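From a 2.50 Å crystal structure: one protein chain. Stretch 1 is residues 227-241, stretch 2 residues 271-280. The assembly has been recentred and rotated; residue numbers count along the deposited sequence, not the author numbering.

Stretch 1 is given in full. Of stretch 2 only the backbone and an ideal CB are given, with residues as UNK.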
# COMPACT_ATOMS: atom_id res chain seq x y z
N LEU A 227 18.72 19.91 -19.73
CA LEU A 227 19.11 20.84 -18.70
C LEU A 227 19.59 20.11 -17.46
O LEU A 227 18.82 19.85 -16.52
CB LEU A 227 17.98 21.79 -18.31
CG LEU A 227 18.50 22.87 -17.36
CD1 LEU A 227 19.46 23.83 -18.04
CD2 LEU A 227 17.33 23.64 -16.80
N ASP A 228 20.89 19.85 -17.46
CA ASP A 228 21.57 19.25 -16.32
C ASP A 228 22.41 20.34 -15.67
O ASP A 228 22.33 21.50 -16.04
CB ASP A 228 22.41 18.05 -16.78
CG ASP A 228 23.49 18.43 -17.79
OD1 ASP A 228 24.00 19.55 -17.76
OD2 ASP A 228 23.84 17.59 -18.62
N THR A 229 23.24 19.96 -14.72
CA THR A 229 24.00 20.94 -13.97
C THR A 229 25.11 21.59 -14.75
O THR A 229 25.49 22.69 -14.42
CB THR A 229 24.62 20.34 -12.71
OG1 THR A 229 25.57 19.32 -13.06
CG2 THR A 229 23.53 19.76 -11.80
N VAL A 230 25.67 20.90 -15.73
CA VAL A 230 26.75 21.50 -16.53
C VAL A 230 26.20 22.50 -17.53
O VAL A 230 26.83 23.51 -17.82
CB VAL A 230 27.61 20.42 -17.22
CG1 VAL A 230 28.58 21.02 -18.22
CG2 VAL A 230 28.40 19.66 -16.17
N VAL A 231 25.01 22.21 -18.03
CA VAL A 231 24.42 23.05 -19.04
C VAL A 231 23.88 24.29 -18.34
O VAL A 231 24.21 25.40 -18.74
CB VAL A 231 23.30 22.33 -19.81
CG1 VAL A 231 22.49 23.31 -20.67
CG2 VAL A 231 23.90 21.26 -20.70
N TYR A 232 23.06 24.07 -17.31
CA TYR A 232 22.56 25.14 -16.45
C TYR A 232 23.70 26.06 -16.03
O TYR A 232 23.53 27.27 -16.02
CB TYR A 232 21.92 24.55 -15.21
CG TYR A 232 20.89 25.40 -14.52
CD1 TYR A 232 20.79 26.78 -14.74
CD2 TYR A 232 20.02 24.82 -13.60
CE1 TYR A 232 19.84 27.53 -14.09
CE2 TYR A 232 19.06 25.56 -12.95
CZ TYR A 232 18.96 26.92 -13.18
OH TYR A 232 17.99 27.67 -12.50
N ALA A 233 24.87 25.51 -15.72
CA ALA A 233 26.04 26.35 -15.38
C ALA A 233 26.64 27.15 -16.55
O ALA A 233 27.06 28.30 -16.39
CB ALA A 233 27.13 25.50 -14.77
N GLU A 234 26.70 26.54 -17.71
CA GLU A 234 27.18 27.24 -18.89
C GLU A 234 26.27 28.46 -19.22
O GLU A 234 26.75 29.51 -19.70
CB GLU A 234 27.25 26.26 -20.04
CG GLU A 234 28.05 26.74 -21.23
CD GLU A 234 27.93 25.77 -22.38
OE1 GLU A 234 28.38 24.60 -22.23
OE2 GLU A 234 27.34 26.18 -23.40
N ILE A 235 24.97 28.30 -18.95
CA ILE A 235 23.99 29.31 -19.23
C ILE A 235 24.24 30.46 -18.28
O ILE A 235 24.36 31.62 -18.71
CB ILE A 235 22.54 28.78 -19.09
CG1 ILE A 235 22.15 27.94 -20.32
CG2 ILE A 235 21.53 29.91 -19.01
CD1 ILE A 235 20.83 27.20 -20.21
N ALA A 236 24.33 30.14 -17.00
CA ALA A 236 24.61 31.12 -15.96
C ALA A 236 25.88 31.91 -16.26
O ALA A 236 25.89 33.14 -16.12
CB ALA A 236 24.71 30.45 -14.59
N ALA A 237 26.93 31.24 -16.72
CA ALA A 237 28.14 31.93 -17.19
C ALA A 237 27.85 32.97 -18.31
O ALA A 237 28.19 34.14 -18.15
CB ALA A 237 29.19 30.94 -17.66
N ALA A 238 27.18 32.57 -19.39
CA ALA A 238 26.86 33.53 -20.46
C ALA A 238 26.09 34.74 -19.94
O ALA A 238 26.36 35.86 -20.34
CB ALA A 238 26.08 32.84 -21.60
N TYR A 239 25.12 34.53 -19.06
CA TYR A 239 24.37 35.65 -18.51
C TYR A 239 25.31 36.51 -17.65
O TYR A 239 25.16 37.73 -17.60
CB TYR A 239 23.11 35.19 -17.75
CG TYR A 239 21.94 35.04 -18.68
CD1 TYR A 239 21.29 36.17 -19.20
CD2 TYR A 239 21.50 33.79 -19.10
CE1 TYR A 239 20.22 36.06 -20.08
CE2 TYR A 239 20.42 33.67 -19.98
CZ TYR A 239 19.79 34.81 -20.47
OH TYR A 239 18.74 34.69 -21.35
N ALA A 240 26.30 35.89 -17.03
CA ALA A 240 27.31 36.63 -16.26
C ALA A 240 28.13 37.56 -17.13
O ALA A 240 28.29 38.74 -16.81
CB ALA A 240 28.24 35.68 -15.51
N ALA A 241 28.65 37.02 -18.23
CA ALA A 241 29.44 37.83 -19.14
C ALA A 241 28.58 38.86 -19.89
O ALA A 241 29.09 39.89 -20.27
CB ALA A 241 30.22 36.97 -20.11
N UNK A 271 25.30 11.50 -12.82
CA UNK A 271 26.07 11.59 -14.03
C UNK A 271 26.89 12.87 -14.02
O UNK A 271 28.10 12.82 -13.93
CB UNK A 271 25.16 11.53 -15.26
N UNK A 272 26.24 14.03 -14.07
CA UNK A 272 26.98 15.29 -14.08
C UNK A 272 26.99 15.96 -12.71
O UNK A 272 25.96 15.93 -12.00
CB UNK A 272 26.38 16.24 -15.12
N UNK A 273 28.13 16.58 -12.34
CA UNK A 273 28.40 16.90 -10.93
C UNK A 273 27.70 18.14 -10.34
O UNK A 273 27.09 18.92 -11.05
CB UNK A 273 29.91 17.09 -10.77
N UNK A 274 27.80 18.27 -9.03
CA UNK A 274 27.23 19.39 -8.31
C UNK A 274 27.98 20.72 -8.56
O UNK A 274 29.16 20.72 -8.86
CB UNK A 274 27.22 19.07 -6.81
N UNK A 275 27.25 21.83 -8.45
CA UNK A 275 27.84 23.17 -8.50
C UNK A 275 27.16 24.08 -7.51
O UNK A 275 25.93 24.09 -7.42
CB UNK A 275 27.74 23.76 -9.91
N UNK A 276 27.95 24.88 -6.83
CA UNK A 276 27.44 26.13 -6.30
C UNK A 276 27.85 27.22 -7.26
O UNK A 276 29.03 27.42 -7.55
CB UNK A 276 27.95 26.40 -4.89
N UNK A 277 26.86 27.91 -7.81
CA UNK A 277 27.12 28.95 -8.76
C UNK A 277 26.49 30.20 -8.17
O UNK A 277 25.29 30.18 -7.83
CB UNK A 277 26.57 28.62 -10.15
N UNK A 278 27.29 31.26 -8.06
CA UNK A 278 26.82 32.52 -7.53
C UNK A 278 27.20 33.65 -8.46
O UNK A 278 28.37 33.78 -8.86
CB UNK A 278 27.38 32.76 -6.13
N UNK A 279 26.20 34.46 -8.81
CA UNK A 279 26.37 35.68 -9.58
C UNK A 279 26.10 36.82 -8.65
O UNK A 279 25.18 36.73 -7.82
CB UNK A 279 25.45 35.73 -10.81
N UNK A 280 26.87 37.89 -8.77
CA UNK A 280 26.68 39.08 -7.93
C UNK A 280 27.08 40.38 -8.63
O UNK A 280 28.09 40.43 -9.34
CB UNK A 280 27.49 38.93 -6.64

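Helix 229-241 and strand 275-280 run nearly parallel, 15° apart with axes 9.7 Å from each other at closest approach, and because side chains of an extended strand alternate sides, 275, 277 and 279 turn toward the helix.

Position 271 points its CA-to-CB bond sideways, with nothing of stretch 1 within 5.5 Å of the ideal CB. Many side chains would do; it is Gln-271.

Position 272 points toward the start of the helix. Its ideal CB lies 3.8 Å from OG1 of Thr-229 and 4.1 Å from CG2 of Val-230, with the carboxylate of Asp-228 just beyond. One oxygen of that carboxylate is engaged: OD1 of Asp-228 caps the helix, accepting from N of Val-231 at 2.9 Å and, weakly, from N of Val-230 at 3.0 Å; OD2 is not used in the cap. A side chain here could be apolar for the valine, aromatic, or polar for the carboxylate. It is Tyr-272. Its CB packs 4.1 Å from CG2 of Val-230, while CD2 approaches OD2 of Asp-228 at 3.0 Å, OD2 lying oblique to the ring. Water 1 donates to O of Tyr-272 at 3.2 Å and accepts weakly from N of Thr-229 at 3.4 Å, linking the two backbones.

Position 273 points away, and its phi/psi of -78/170° suits proline as well as many other residues. The backbone makes the main contact: OG1 of Thr-229 donates to O of residue 273 at 2.6 Å, a bond that asks nothing of the side chain. The residue is Pro-273, whose ring folds back to its own nitrogen and so brings CD within 4.1 Å of CG2 of Val-230.

Position 274 also points away, so stretch 1 sets little demand. It is Ala-274.

Position 275 points toward the helix, its ideal CB 5.2 Å from both O of Thr-229 and CB of Ala-233. The small alanine leaves room for a flat ring or a medium-sized apolar chain. The residue is His-275. CB of Ala-233 sits over one face of the imidazole, 4.2 Å from its centroid, in a CH-pi contact; O of Thr-229 lies over that face too, 3.5 Å from CE1 of His-275. CG2 of Val-230 meets the ring at its edge.

Position 276 is out of reach and leaves the choice free; it is Leu-276.

Position 277 points toward CB of Ala-236, 5.2 Å from the ideal CB. A modest apolar group would fill this gap, and a beta-branched one also suits an extended strand. Val-277 places CG1 4.1 Å from CB of Ala-236.

Position 278, out of reach, is equally free; it is Thr-278.

Position 279 points toward the helix, but CB of Ala-240 is 5.5 Å from its ideal CB, so a longer apolar chain is favoured. Leu-279 supplies it: CD2 lies 4.1 Å from CB of Ala-240, and CD1 is 4.3 Å from CB of Ala-236.

Position 280 is out of reach, so stretch 1 makes no choice there; it is Arg-280.

Stretch 2 271-280: QYPAHLVTLR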
# COMPACT_ATOMS: atom_id res chain seq x y z
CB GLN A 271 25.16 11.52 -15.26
CG GLN A 271 25.92 11.53 -16.58
CD GLN A 271 25.08 11.12 -17.77
OE1 GLN A 271 23.85 11.23 -17.74
NE2 GLN A 271 25.73 10.65 -18.83
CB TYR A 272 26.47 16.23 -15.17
CG TYR A 272 26.50 15.55 -16.49
CD1 TYR A 272 27.70 15.03 -16.99
CD2 TYR A 272 25.33 15.38 -17.23
CE1 TYR A 272 27.73 14.36 -18.19
CE2 TYR A 272 25.35 14.72 -18.45
CZ TYR A 272 26.54 14.20 -18.91
OH TYR A 272 26.53 13.55 -20.12
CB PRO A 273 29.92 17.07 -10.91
CG PRO A 273 30.26 17.54 -12.28
CD PRO A 273 29.24 16.98 -13.22
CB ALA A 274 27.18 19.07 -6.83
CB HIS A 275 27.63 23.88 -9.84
CG HIS A 275 28.14 23.17 -11.05
ND1 HIS A 275 27.60 21.98 -11.50
CD2 HIS A 275 29.07 23.54 -11.96
CE1 HIS A 275 28.23 21.62 -12.61
NE2 HIS A 275 29.12 22.55 -12.92
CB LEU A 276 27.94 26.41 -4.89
CG LEU A 276 27.12 25.68 -3.81
CD1 LEU A 276 27.83 25.80 -2.50
CD2 LEU A 276 25.73 26.26 -3.66
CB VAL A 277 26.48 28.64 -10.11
CG1 VAL A 277 26.86 29.72 -11.13
CG2 VAL A 277 26.88 27.26 -10.60
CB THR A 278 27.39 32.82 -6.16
OG1 THR A 278 26.88 31.88 -5.21
CG2 THR A 278 26.99 34.26 -5.73
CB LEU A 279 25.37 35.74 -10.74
CG LEU A 279 25.77 34.94 -11.99
CD1 LEU A 279 25.79 33.45 -11.71
CD2 LEU A 279 24.86 35.25 -13.16
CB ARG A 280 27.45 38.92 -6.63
CG ARG A 280 28.95 38.72 -6.85
CD ARG A 280 29.78 38.99 -5.60
NE ARG A 280 29.36 40.24 -4.91
CZ ARG A 280 29.99 41.42 -4.91
NH1 ARG A 280 31.12 41.60 -5.58
NH2 ARG A 280 29.47 42.43 -4.22
O HOH W 1 23.22 16.82 -13.36
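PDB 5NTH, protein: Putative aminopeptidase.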